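Local coordinates for protein DnaJ homolog dnj-2 (Caenorhabditis elegans, PDB 2QSA) that probably acts as a membrane-bound Hsp40-type co-chaperone, its J domain recruiting an Hsp70 partner and stimulating that partner's ATPase activity, at residues Asn16-Val20 with Leu21-Arg25; Arg38-Ala41 with Arg42-His45; Glu60-Arg63 with Val64-Ala68; Thr79-Asp82 with Tyr83-His87; Pro88-Arg91 with Phe92-Tyr95. All coordinates share one frame; numbering follows the deposited sequence.

Interaction 1: residues Asn16-Val20 with Leu21-Arg25; sequences NCYDV and LEVNR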
# COMPACT_ATOMS: atom_id res chain seq x y z
N ASN A 16 6.71 -2.14 -1.94
CA ASN A 16 6.15 -2.93 -0.82
C ASN A 16 5.29 -2.00 0.05
O ASN A 16 5.71 -0.87 0.42
CB ASN A 16 7.35 -3.51 -0.05
CG ASN A 16 6.93 -4.28 1.20
OD1 ASN A 16 6.06 -3.86 1.96
ND2 ASN A 16 7.61 -5.39 1.45
N CYS A 17 4.02 -2.37 0.31
CA CYS A 17 3.12 -1.44 1.05
C CYS A 17 3.63 -1.08 2.47
O CYS A 17 3.36 0.04 2.97
CB CYS A 17 1.70 -2.05 1.20
SG CYS A 17 0.80 -2.31 -0.33
N TYR A 18 4.31 -2.04 3.13
CA TYR A 18 4.94 -1.69 4.44
C TYR A 18 5.96 -0.55 4.22
O TYR A 18 5.99 0.41 5.01
CB TYR A 18 5.65 -2.87 5.04
CG TYR A 18 4.75 -3.96 5.51
CD1 TYR A 18 4.11 -3.90 6.77
CD2 TYR A 18 4.53 -5.08 4.71
CE1 TYR A 18 3.31 -4.97 7.23
CE2 TYR A 18 3.74 -6.18 5.16
CZ TYR A 18 3.11 -6.09 6.42
OH TYR A 18 2.34 -7.15 6.87
N ASP A 19 6.77 -0.64 3.18
CA ASP A 19 7.78 0.41 2.91
C ASP A 19 7.12 1.74 2.56
O ASP A 19 7.62 2.78 2.95
CB ASP A 19 8.69 0.01 1.76
CG ASP A 19 9.56 -1.21 2.08
OD1 ASP A 19 9.70 -1.56 3.25
OD2 ASP A 19 10.15 -1.77 1.12
N VAL A 20 6.01 1.67 1.82
CA VAL A 20 5.29 2.90 1.46
C VAL A 20 4.93 3.75 2.69
O VAL A 20 5.06 4.98 2.68
CB VAL A 20 3.99 2.59 0.63
CG1 VAL A 20 3.14 3.87 0.45
CG2 VAL A 20 4.37 2.01 -0.74
N LEU A 21 4.47 3.07 3.74
CA LEU A 21 4.13 3.74 4.98
C LEU A 21 5.26 3.81 6.01
O LEU A 21 5.05 4.32 7.12
CB LEU A 21 2.88 3.07 5.58
CG LEU A 21 1.62 3.18 4.68
CD1 LEU A 21 0.43 2.45 5.38
CD2 LEU A 21 1.23 4.64 4.43
N GLU A 22 6.44 3.34 5.64
CA GLU A 22 7.63 3.32 6.52
C GLU A 22 7.30 2.60 7.84
O GLU A 22 7.68 3.04 8.92
CB GLU A 22 8.18 4.76 6.72
CG GLU A 22 8.46 5.49 5.37
CD GLU A 22 8.73 7.03 5.47
OE1 GLU A 22 8.27 7.71 6.42
OE2 GLU A 22 9.37 7.57 4.54
N VAL A 23 6.54 1.51 7.74
CA VAL A 23 6.27 0.65 8.89
C VAL A 23 6.99 -0.69 8.69
O VAL A 23 7.36 -1.04 7.57
CB VAL A 23 4.77 0.40 9.15
CG1 VAL A 23 4.08 1.68 9.55
CG2 VAL A 23 4.13 -0.19 7.96
N ASN A 24 7.17 -1.42 9.78
CA ASN A 24 7.99 -2.61 9.73
C ASN A 24 7.05 -3.82 9.87
O ASN A 24 6.32 -3.91 10.85
CB ASN A 24 8.98 -2.53 10.90
CG ASN A 24 9.88 -3.74 11.02
OD1 ASN A 24 9.81 -4.66 10.21
ND2 ASN A 24 10.77 -3.72 12.03
N ARG A 25 7.06 -4.74 8.91
CA ARG A 25 6.20 -5.93 9.03
C ARG A 25 6.41 -6.68 10.36
O ARG A 25 5.47 -7.09 11.02
CB ARG A 25 6.42 -6.90 7.85
CG ARG A 25 5.60 -8.15 7.92
CD ARG A 25 5.80 -9.00 6.67
NE ARG A 25 5.17 -10.32 6.84
CZ ARG A 25 5.27 -11.32 5.98
NH1 ARG A 25 5.98 -11.19 4.87
NH2 ARG A 25 4.67 -12.47 6.24
O HOH W 1 9.10 -1.96 5.71

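Interaction 2: residues Arg38-Ala41 with Arg42-His45; sequences RALA and RKHH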
# COMPACT_ATOMS: atom_id res chain seq x y z
N ARG A 38 -1.70 8.52 8.61
CA ARG A 38 -2.26 9.88 8.77
C ARG A 38 -1.19 10.95 8.48
O ARG A 38 -1.48 11.94 7.82
CB ARG A 38 -2.90 10.08 10.15
CG ARG A 38 -4.16 9.21 10.34
CD ARG A 38 -4.56 9.06 11.84
NE ARG A 38 -5.00 10.36 12.39
CZ ARG A 38 -6.23 10.85 12.26
NH1 ARG A 38 -7.22 10.18 11.63
NH2 ARG A 38 -6.47 12.06 12.76
N ALA A 39 0.04 10.70 8.93
CA ALA A 39 1.15 11.64 8.71
C ALA A 39 1.50 11.73 7.24
O ALA A 39 1.70 12.83 6.72
CB ALA A 39 2.38 11.22 9.52
N LEU A 40 1.59 10.57 6.57
CA LEU A 40 2.01 10.58 5.12
C LEU A 40 0.89 11.10 4.24
O LEU A 40 1.16 11.81 3.26
CB LEU A 40 2.42 9.19 4.68
CG LEU A 40 3.80 8.83 5.25
CD1 LEU A 40 4.10 7.29 5.11
CD2 LEU A 40 4.89 9.72 4.59
N ALA A 41 -0.36 10.75 4.57
CA ALA A 41 -1.55 11.31 3.87
C ALA A 41 -1.58 12.83 3.97
O ALA A 41 -1.80 13.51 2.96
CB ALA A 41 -2.85 10.71 4.41
N ARG A 42 -1.30 13.36 5.16
CA ARG A 42 -1.21 14.81 5.33
C ARG A 42 -0.12 15.39 4.47
O ARG A 42 -0.32 16.40 3.80
CB ARG A 42 -0.95 15.19 6.79
CG ARG A 42 -2.18 15.15 7.65
CD ARG A 42 -1.93 15.88 8.98
NE ARG A 42 -0.98 15.17 9.85
CZ ARG A 42 -1.28 14.08 10.56
NH1 ARG A 42 -2.50 13.55 10.51
NH2 ARG A 42 -0.36 13.50 11.33
N LYS A 43 1.05 14.75 4.48
CA LYS A 43 2.20 15.23 3.71
C LYS A 43 1.92 15.30 2.20
O LYS A 43 2.38 16.21 1.52
CB LYS A 43 3.42 14.35 3.99
CG LYS A 43 4.67 14.72 3.17
CD LYS A 43 5.82 13.73 3.42
CE LYS A 43 7.12 14.19 2.68
NZ LYS A 43 8.00 13.01 2.51
N HIS A 44 1.21 14.30 1.68
CA HIS A 44 1.01 14.19 0.23
C HIS A 44 -0.35 14.68 -0.22
O HIS A 44 -0.73 14.48 -1.37
CB HIS A 44 1.29 12.76 -0.22
CG HIS A 44 2.72 12.38 -0.05
ND1 HIS A 44 3.73 12.92 -0.82
CD2 HIS A 44 3.33 11.55 0.84
CE1 HIS A 44 4.89 12.44 -0.42
NE2 HIS A 44 4.68 11.58 0.56
N HIS A 45 -1.10 15.32 0.69
CA HIS A 45 -2.44 15.75 0.34
C HIS A 45 -2.34 16.90 -0.68
O HIS A 45 -1.53 17.82 -0.50
CB HIS A 45 -3.24 16.25 1.58
CG HIS A 45 -4.69 16.46 1.31
ND1 HIS A 45 -5.67 15.61 1.78
CD2 HIS A 45 -5.32 17.40 0.57
CE1 HIS A 45 -6.85 16.03 1.37
NE2 HIS A 45 -6.67 17.12 0.64

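Interaction 3: residues Glu60-Arg63 with Val64-Ala68; sequences ERFR and VIATA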
# COMPACT_ATOMS: atom_id res chain seq x y z
N GLU A 60 -1.42 11.67 -7.15
CA GLU A 60 -0.77 10.45 -7.64
C GLU A 60 -0.11 9.73 -6.48
O GLU A 60 -0.30 8.53 -6.29
CB GLU A 60 0.31 10.79 -8.67
CG GLU A 60 -0.16 10.92 -10.10
CD GLU A 60 0.95 11.42 -11.04
OE1 GLU A 60 2.13 10.97 -10.93
OE2 GLU A 60 0.63 12.26 -11.91
N ARG A 61 0.67 10.45 -5.68
CA ARG A 61 1.36 9.75 -4.58
C ARG A 61 0.36 9.37 -3.46
O ARG A 61 0.44 8.28 -2.85
CB ARG A 61 2.46 10.62 -4.02
CG ARG A 61 3.33 9.95 -2.95
CD ARG A 61 3.99 8.65 -3.54
NE ARG A 61 4.77 7.92 -2.55
CZ ARG A 61 5.10 6.63 -2.73
NH1 ARG A 61 4.69 6.03 -3.88
NH2 ARG A 61 5.81 5.94 -1.83
N PHE A 62 -0.55 10.29 -3.19
CA PHE A 62 -1.57 10.07 -2.17
C PHE A 62 -2.31 8.74 -2.41
O PHE A 62 -2.59 7.98 -1.44
CB PHE A 62 -2.57 11.24 -2.16
CG PHE A 62 -3.52 11.21 -0.97
CD1 PHE A 62 -3.27 12.00 0.13
CD2 PHE A 62 -4.64 10.37 -0.96
CE1 PHE A 62 -4.17 12.00 1.26
CE2 PHE A 62 -5.54 10.34 0.14
CZ PHE A 62 -5.29 11.17 1.25
N ARG A 63 -2.62 8.46 -3.68
CA ARG A 63 -3.26 7.19 -4.04
C ARG A 63 -2.47 5.97 -3.56
O ARG A 63 -3.05 5.00 -3.08
CB ARG A 63 -3.51 7.10 -5.56
CG ARG A 63 -4.72 7.94 -5.99
CD ARG A 63 -5.15 7.59 -7.43
NE ARG A 63 -4.23 8.12 -8.45
CZ ARG A 63 -4.30 9.35 -8.98
NH1 ARG A 63 -5.23 10.20 -8.56
NH2 ARG A 63 -3.43 9.74 -9.90
N VAL A 64 -1.16 6.02 -3.70
CA VAL A 64 -0.35 4.88 -3.21
C VAL A 64 -0.41 4.76 -1.68
O VAL A 64 -0.49 3.63 -1.14
CB VAL A 64 1.10 4.98 -3.72
CG1 VAL A 64 1.85 3.69 -3.37
CG2 VAL A 64 1.08 5.23 -5.28
N ILE A 65 -0.26 5.90 -0.99
CA ILE A 65 -0.34 5.94 0.47
C ILE A 65 -1.67 5.29 0.92
O ILE A 65 -1.68 4.44 1.81
CB ILE A 65 -0.20 7.39 0.99
CG1 ILE A 65 1.25 7.85 0.72
CG2 ILE A 65 -0.57 7.46 2.45
CD1 ILE A 65 1.37 9.34 0.42
N ALA A 66 -2.77 5.69 0.29
CA ALA A 66 -4.10 5.18 0.67
C ALA A 66 -4.19 3.68 0.36
O ALA A 66 -4.76 2.93 1.18
CB ALA A 66 -5.16 5.95 -0.06
N THR A 67 -3.68 3.23 -0.79
CA THR A 67 -3.68 1.79 -1.12
C THR A 67 -2.89 1.00 -0.05
O THR A 67 -3.36 -0.07 0.38
CB THR A 67 -3.07 1.56 -2.48
OG1 THR A 67 -3.97 2.11 -3.45
CG2 THR A 67 -2.92 0.10 -2.77
N ALA A 68 -1.73 1.53 0.37
CA ALA A 68 -0.92 0.81 1.38
C ALA A 68 -1.73 0.69 2.66
O ALA A 68 -1.72 -0.35 3.30
CB ALA A 68 0.39 1.55 1.65

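Interaction 4: residues Thr79-Asp82 with Tyr83-His87; sequences TNYD and YYLDH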
# COMPACT_ATOMS: atom_id res chain seq x y z
N THR A 79 -3.55 -10.39 5.51
CA THR A 79 -3.17 -11.82 5.50
C THR A 79 -2.87 -12.24 4.04
O THR A 79 -1.84 -12.88 3.76
CB THR A 79 -4.32 -12.65 6.11
OG1 THR A 79 -4.44 -12.33 7.50
CG2 THR A 79 -4.05 -14.15 5.93
N ASN A 80 -3.72 -11.80 3.10
CA ASN A 80 -3.49 -12.06 1.67
C ASN A 80 -2.18 -11.43 1.19
O ASN A 80 -1.39 -12.05 0.45
CB ASN A 80 -4.64 -11.50 0.83
CG ASN A 80 -5.94 -12.34 0.98
OD1 ASN A 80 -5.90 -13.43 1.51
ND2 ASN A 80 -7.06 -11.81 0.51
N TYR A 81 -1.95 -10.20 1.62
CA TYR A 81 -0.74 -9.46 1.22
C TYR A 81 0.54 -10.15 1.69
O TYR A 81 1.49 -10.39 0.89
CB TYR A 81 -0.77 -8.04 1.78
CG TYR A 81 0.34 -7.19 1.14
CD1 TYR A 81 0.40 -7.03 -0.26
CD2 TYR A 81 1.34 -6.58 1.93
CE1 TYR A 81 1.40 -6.29 -0.88
CE2 TYR A 81 2.37 -5.85 1.33
CZ TYR A 81 2.40 -5.68 -0.06
OH TYR A 81 3.37 -4.95 -0.66
N ASP A 82 0.54 -10.52 2.97
CA ASP A 82 1.69 -11.23 3.53
C ASP A 82 1.96 -12.57 2.80
O ASP A 82 3.11 -12.94 2.55
CB ASP A 82 1.46 -11.43 5.02
CG ASP A 82 1.60 -10.14 5.82
OD1 ASP A 82 2.14 -9.13 5.30
OD2 ASP A 82 1.13 -10.13 6.99
N TYR A 83 0.89 -13.28 2.46
CA TYR A 83 1.02 -14.52 1.70
C TYR A 83 1.66 -14.27 0.31
O TYR A 83 2.59 -14.96 -0.12
CB TYR A 83 -0.35 -15.18 1.55
CG TYR A 83 -0.21 -16.59 1.01
CD1 TYR A 83 -0.17 -17.67 1.88
CD2 TYR A 83 -0.08 -16.81 -0.34
CE1 TYR A 83 -0.04 -18.95 1.39
CE2 TYR A 83 0.04 -18.09 -0.86
CZ TYR A 83 0.08 -19.16 0.02
OH TYR A 83 0.20 -20.44 -0.47
N TYR A 84 1.17 -13.24 -0.36
CA TYR A 84 1.76 -12.79 -1.64
C TYR A 84 3.25 -12.43 -1.54
O TYR A 84 4.05 -12.84 -2.38
CB TYR A 84 0.96 -11.56 -2.05
CG TYR A 84 1.53 -10.67 -3.13
CD1 TYR A 84 1.57 -11.11 -4.47
CD2 TYR A 84 1.92 -9.33 -2.84
CE1 TYR A 84 2.04 -10.25 -5.50
CE2 TYR A 84 2.40 -8.48 -3.86
CZ TYR A 84 2.43 -8.91 -5.17
OH TYR A 84 2.85 -8.05 -6.15
N LEU A 85 3.61 -11.67 -0.50
CA LEU A 85 5.03 -11.35 -0.28
C LEU A 85 5.86 -12.65 -0.12
O LEU A 85 6.96 -12.77 -0.65
CB LEU A 85 5.23 -10.48 0.95
CG LEU A 85 4.69 -9.04 0.86
CD1 LEU A 85 5.01 -8.36 2.21
CD2 LEU A 85 5.33 -8.24 -0.33
N ASP A 86 5.29 -13.58 0.63
CA ASP A 86 5.98 -14.84 0.99
C ASP A 86 5.98 -15.88 -0.12
O ASP A 86 6.84 -16.81 -0.12
CB ASP A 86 5.36 -15.42 2.28
CG ASP A 86 5.66 -14.59 3.52
OD1 ASP A 86 6.53 -13.68 3.47
OD2 ASP A 86 4.99 -14.84 4.55
N HIS A 87 5.02 -15.78 -1.05
CA HIS A 87 4.83 -16.82 -2.08
C HIS A 87 4.63 -16.18 -3.46
O HIS A 87 3.58 -16.35 -4.06
CB HIS A 87 3.64 -17.72 -1.72
CG HIS A 87 3.65 -18.21 -0.31
ND1 HIS A 87 4.31 -19.35 0.09
CD2 HIS A 87 3.10 -17.69 0.81
CE1 HIS A 87 4.15 -19.52 1.39
NE2 HIS A 87 3.42 -18.53 1.85

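Interaction 5: residues Pro88-Arg91 with Phe92-Tyr95; sequences PDQR and FYNY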
# COMPACT_ATOMS: atom_id res chain seq x y z
N PRO A 88 5.64 -15.43 -3.94
CA PRO A 88 5.51 -14.73 -5.22
C PRO A 88 5.26 -15.65 -6.41
O PRO A 88 4.69 -15.23 -7.41
CB PRO A 88 6.86 -14.02 -5.37
CG PRO A 88 7.83 -14.89 -4.52
CD PRO A 88 6.97 -15.21 -3.33
N ASP A 89 5.67 -16.91 -6.30
CA ASP A 89 5.45 -17.84 -7.41
C ASP A 89 4.01 -18.35 -7.52
O ASP A 89 3.64 -18.91 -8.56
CB ASP A 89 6.41 -19.03 -7.33
CG ASP A 89 7.83 -18.68 -7.77
OD1 ASP A 89 8.08 -17.58 -8.32
OD2 ASP A 89 8.70 -19.56 -7.59
N GLN A 90 3.19 -18.13 -6.50
CA GLN A 90 1.81 -18.60 -6.57
C GLN A 90 0.93 -17.55 -7.25
O GLN A 90 0.03 -16.98 -6.65
CB GLN A 90 1.32 -19.02 -5.19
CG GLN A 90 2.23 -20.15 -4.60
CD GLN A 90 1.75 -20.68 -3.26
OE1 GLN A 90 0.59 -20.52 -2.89
NE2 GLN A 90 2.65 -21.34 -2.54
N ARG A 91 1.20 -17.33 -8.53
CA ARG A 91 0.60 -16.18 -9.24
C ARG A 91 -0.92 -16.22 -9.26
O ARG A 91 -1.59 -15.23 -8.90
CB ARG A 91 1.09 -16.12 -10.68
CG ARG A 91 0.61 -14.85 -11.40
CD ARG A 91 0.89 -14.89 -12.93
NE ARG A 91 0.70 -13.60 -13.60
CZ ARG A 91 -0.42 -13.21 -14.23
NH1 ARG A 91 -1.50 -13.98 -14.26
NH2 ARG A 91 -0.44 -12.02 -14.83
N PHE A 92 -1.48 -17.34 -9.72
CA PHE A 92 -2.93 -17.38 -9.85
C PHE A 92 -3.61 -17.19 -8.49
O PHE A 92 -4.53 -16.39 -8.35
CB PHE A 92 -3.40 -18.65 -10.56
CG PHE A 92 -4.82 -18.55 -11.00
CD1 PHE A 92 -5.13 -18.35 -12.36
CD2 PHE A 92 -5.86 -18.62 -10.06
CE1 PHE A 92 -6.48 -18.25 -12.76
CE2 PHE A 92 -7.22 -18.51 -10.47
CZ PHE A 92 -7.49 -18.30 -11.83
N TYR A 93 -3.13 -17.91 -7.48
CA TYR A 93 -3.71 -17.80 -6.15
C TYR A 93 -3.65 -16.31 -5.67
O TYR A 93 -4.63 -15.76 -5.17
CB TYR A 93 -2.92 -18.72 -5.21
CG TYR A 93 -3.43 -18.67 -3.79
CD1 TYR A 93 -4.60 -19.34 -3.43
CD2 TYR A 93 -2.78 -17.88 -2.83
CE1 TYR A 93 -5.07 -19.26 -2.10
CE2 TYR A 93 -3.26 -17.78 -1.53
CZ TYR A 93 -4.38 -18.46 -1.17
OH TYR A 93 -4.81 -18.29 0.15
N ASN A 94 -2.50 -15.68 -5.81
CA ASN A 94 -2.36 -14.29 -5.32
C ASN A 94 -3.25 -13.31 -6.06
O ASN A 94 -3.92 -12.45 -5.45
CB ASN A 94 -0.90 -13.85 -5.43
CG ASN A 94 0.00 -14.60 -4.46
OD1 ASN A 94 -0.44 -14.97 -3.37
ND2 ASN A 94 1.28 -14.78 -4.83
N TYR A 95 -3.32 -13.47 -7.38
CA TYR A 95 -4.25 -12.64 -8.14
C TYR A 95 -5.69 -12.89 -7.74
O TYR A 95 -6.47 -11.94 -7.58
CB TYR A 95 -4.09 -12.91 -9.64
CG TYR A 95 -2.97 -12.14 -10.33
CD1 TYR A 95 -1.64 -12.30 -9.95
CD2 TYR A 95 -3.26 -11.29 -11.40
CE1 TYR A 95 -0.61 -11.59 -10.61
CE2 TYR A 95 -2.23 -10.59 -12.07
CZ TYR A 95 -0.91 -10.77 -11.67
OH TYR A 95 0.12 -10.09 -12.31
O HOH W 2 2.40 -13.75 -7.35

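Interaction 1: residues Asn16-Val20 with Leu21-Arg25
Tyr18 and Arg25 make the main side-chain contact of this turn. The aliphatic part of Arg25 covers one face of the Tyr18 ring, its CB 3.6 Å from the centroid of that ring in a CH-pi contact close to the ring normal. With CG anti to the backbone N (chi1 179°) and the chain straight as far as NE, Arg25 runs obliquely over the ring and leaves it on the CE2 side, near the hydroxyl; Arg25 CG meets Tyr18 CZ at 3.6 Å. The guanidinium, its plane only 7° from that of the ring, forms a salt bridge with Asp86; Tyr18 OH is hydrogen-bonded to Asp82. Val23 comes to the ring at its edge, CG2 lying 3.9 Å from Tyr18 CD1.

Backbone bonds close the short helix. Val23 N donates to Tyr18 O at 3.0 Å, and Glu22 N reaches Asp19 O, also at 3.0 Å. At the other end Asn16 OD1 accepts a weak capping bond from Tyr18 N. A water adds a bridge, donating to Asp19 OD1 at 2.6 Å and to Val23 O at 2.7 Å.

Leu21 packs on Leu33 and Leu40, and Cys17 is disulfide-linked to Cys12. The single-turn helix thus has an Asn N-cap at its start and a Schellman motif, with Glu22 at positive phi, at its end, at the beginning of the J-domain fold.

Interaction 2: residues Arg38-Ala41 with Arg42-His45
The backbone N of His44 reaches two carbonyls at the end of the helix: it donates to Leu40 O at 2.9 Å, with an N-H...O angle of 143°, and more weakly to Ala41 O at 3.4 Å. One and two residues earlier the regular pattern holds, with Lys43 N bonded to Ala39 O and Arg42 N to Arg38 O.

Arg42 carries most of the side-chain contact, but it has two modelled conformers, and the packing that follows holds for one of them and is correspondingly tentative. Its chain bends at chi3 (-69°), folding the guanidinium back along the helix so that one face lies over Arg38 O and Ala39 CA. Arg42 NH1 is 3.3 Å from Arg38 O, but the angle is too poor for a hydrogen bond; the oxygen stays beneath the flat group and keeps its backbone bond. The same NH1 touches Arg38 CB at 3.5 Å, while Arg42 NH2 rests on Ala39 CA at 3.6 Å. Arg38 bends at chi3 in the other sense, and in this conformer its NE is 4.5 Å from Arg42 NH1.

On another side of the helix, His44 brings CD2 to within 3.3 Å of Leu40 O, and its ring has Lys43 CG over one face. The imidazole also touches Arg61 and Ile65 of helix 52-73, and Leu40 and Ala41 pack on that helix as well. This is the C-terminal end of the basic second helix of a J domain, where His45 opens the HPD signature loop; in relatives this region meets Hsp70.

Interaction 3: residues Glu60-Arg63 with Val64-Ala68
Arg61 is brought against Val64 and Ile65 by two torsions: CG stands opposite the backbone N (chi1 -175°), and a bend at chi2 (58°) turns the rest of the chain along the helix. The guanidinium arrives beside Val64, with Arg61 NH1 3.7 Å from Val64 CG1. Nearer the backbone, Arg61 CG touches Ile65 CD1 at 3.9 Å, the two side chains crossing at about a right angle; Ile65 has two modelled conformers, so this contact, made in one of them, is less certain. The charged end of Arg61 is held by a salt bridge from NH1 to Glu15.

Phe62 and Ala66 meet more loosely, Phe62 CE2 and Ala66 CB being 4.4 Å apart. The backbone beneath is regular: Ala66 N donates to Phe62 O at 2.9 Å and Ile65 N to Arg61 O at 3.1 Å, and Thr67 N bonds to Arg63 O.

Phe62 and Ile65 turn to helix 30-43, packing on Tyr37 together with Ala41 and Leu40, whereas Val64 and Ala68 pack on Val20 of helix 17-20. These i to i+3 and i to i+4 contacts belong to the third, long helix of the J domain, one arm of its antiparallel helical hairpin.

Interaction 4: residues Thr79-Asp82 with Tyr83-His87
The Tyr81 ring has Leu85 over one face, Leu85 CG standing 4.2 Å from the centroid of that ring in a CH-pi contact. Leu85 CD1 also reaches Tyr81 CE2 at 3.7 Å. Tyr84 approaches the same ring obliquely: Tyr81 CE1 lies at the edge of Tyr84, 3.7 Å from Tyr84 CD2, and the two planes make an angle of 39°. Tyr81 O also lies at the Tyr84 edge, in the plane of the ring. On a different side of the helix, Tyr83 carries His87 CD2 over the centre of one face, 3.2 Å above the ring plane.

Three residues apart, Tyr81 and Tyr84 leave the same side of the helix, and their shared torsion, CG opposite the backbone N (chi1 -169° and 165°), brings the rings together. Their hydroxyls are hydrogen-bonded to Cys17 N and Ala7 N respectively. Asp82 OD2 is salt-bridged to Lys78, and OD1 is hydrogen-bonded to Tyr18 OH.

In the backbone, Leu85 N donates to Tyr81 O at 2.8 Å, and Tyr84 N to Asn80 O at 2.9 Å. Tyr11 meets both the Tyr81 and Tyr84 rings, and Tyr81 reaches Leu72 of helix 52-73. This tyrosine-rich turn ends the fourth helix of the J domain, joining the short first helix to the N-terminal chain.

Interaction 5: residues Pro88-Arg91 with Phe92-Tyr95
Gln90, centre of an inverse gamma turn and N-cap of the following helix, gives its O to Asn94 N at 3.0 Å, and Arg91 O takes Tyr95 N at 2.9 Å, so that the first helical turn is closed by two bonds.

Over that turn Arg91 stacks on Tyr95. The guanidinium lies flat against one ring face, centres 4.0 Å apart and planes at 27°, in cation-pi geometry displaced toward the phenol end. Arg91 leaves the backbone with CG opposite its N (chi1 -173°) and stays extended to NE; the final turn at chi4 (-95°) lays the flat group down on the ring. Its methylene part joins in, with Arg91 CG 3.6 Å from Tyr95 CE1. Arg91 NH2 comes within 3.2 Å of Tyr95 OH, but the angle is too poor for a hydrogen bond; the hydroxyl has a weak one to Glu9.

Asn94 serves the other side of the turn. Asn94 ND2 donates directly to His87 O and also, at 2.9 Å, to a water that donates to Pro88 O at 2.7 Å. This amide therefore ties the linker to the helix through one direct and one water-mediated bond. Asn94 also packs on Tyr83 and Tyr84, and the Tyr93 ring meets that of Tyr83. The whole is a helix start after a tight turn, with an i to i+4 arginine-tyrosine stack on its surface.

The five contacts follow one another along the chain without overlap. Interactions 2 and 3 lie on helices 30-43 and 52-73, which form the J-domain hairpin; their centres are 10 Å apart and they touch. Interaction 1, on helix 17-20 and the loop after it, packs against both of these and also against interaction 4 on helix 75-86, so it links the hairpin to the C-terminal part. Interaction 5 opens helix 91-101 and touches interaction 4, centres 9 Å apart. Interactions 2 and 5 are farthest apart, about 31 Å between centres, on opposite sides of the chain's centre, placing the probable Hsp70-binding end well away from the last helix.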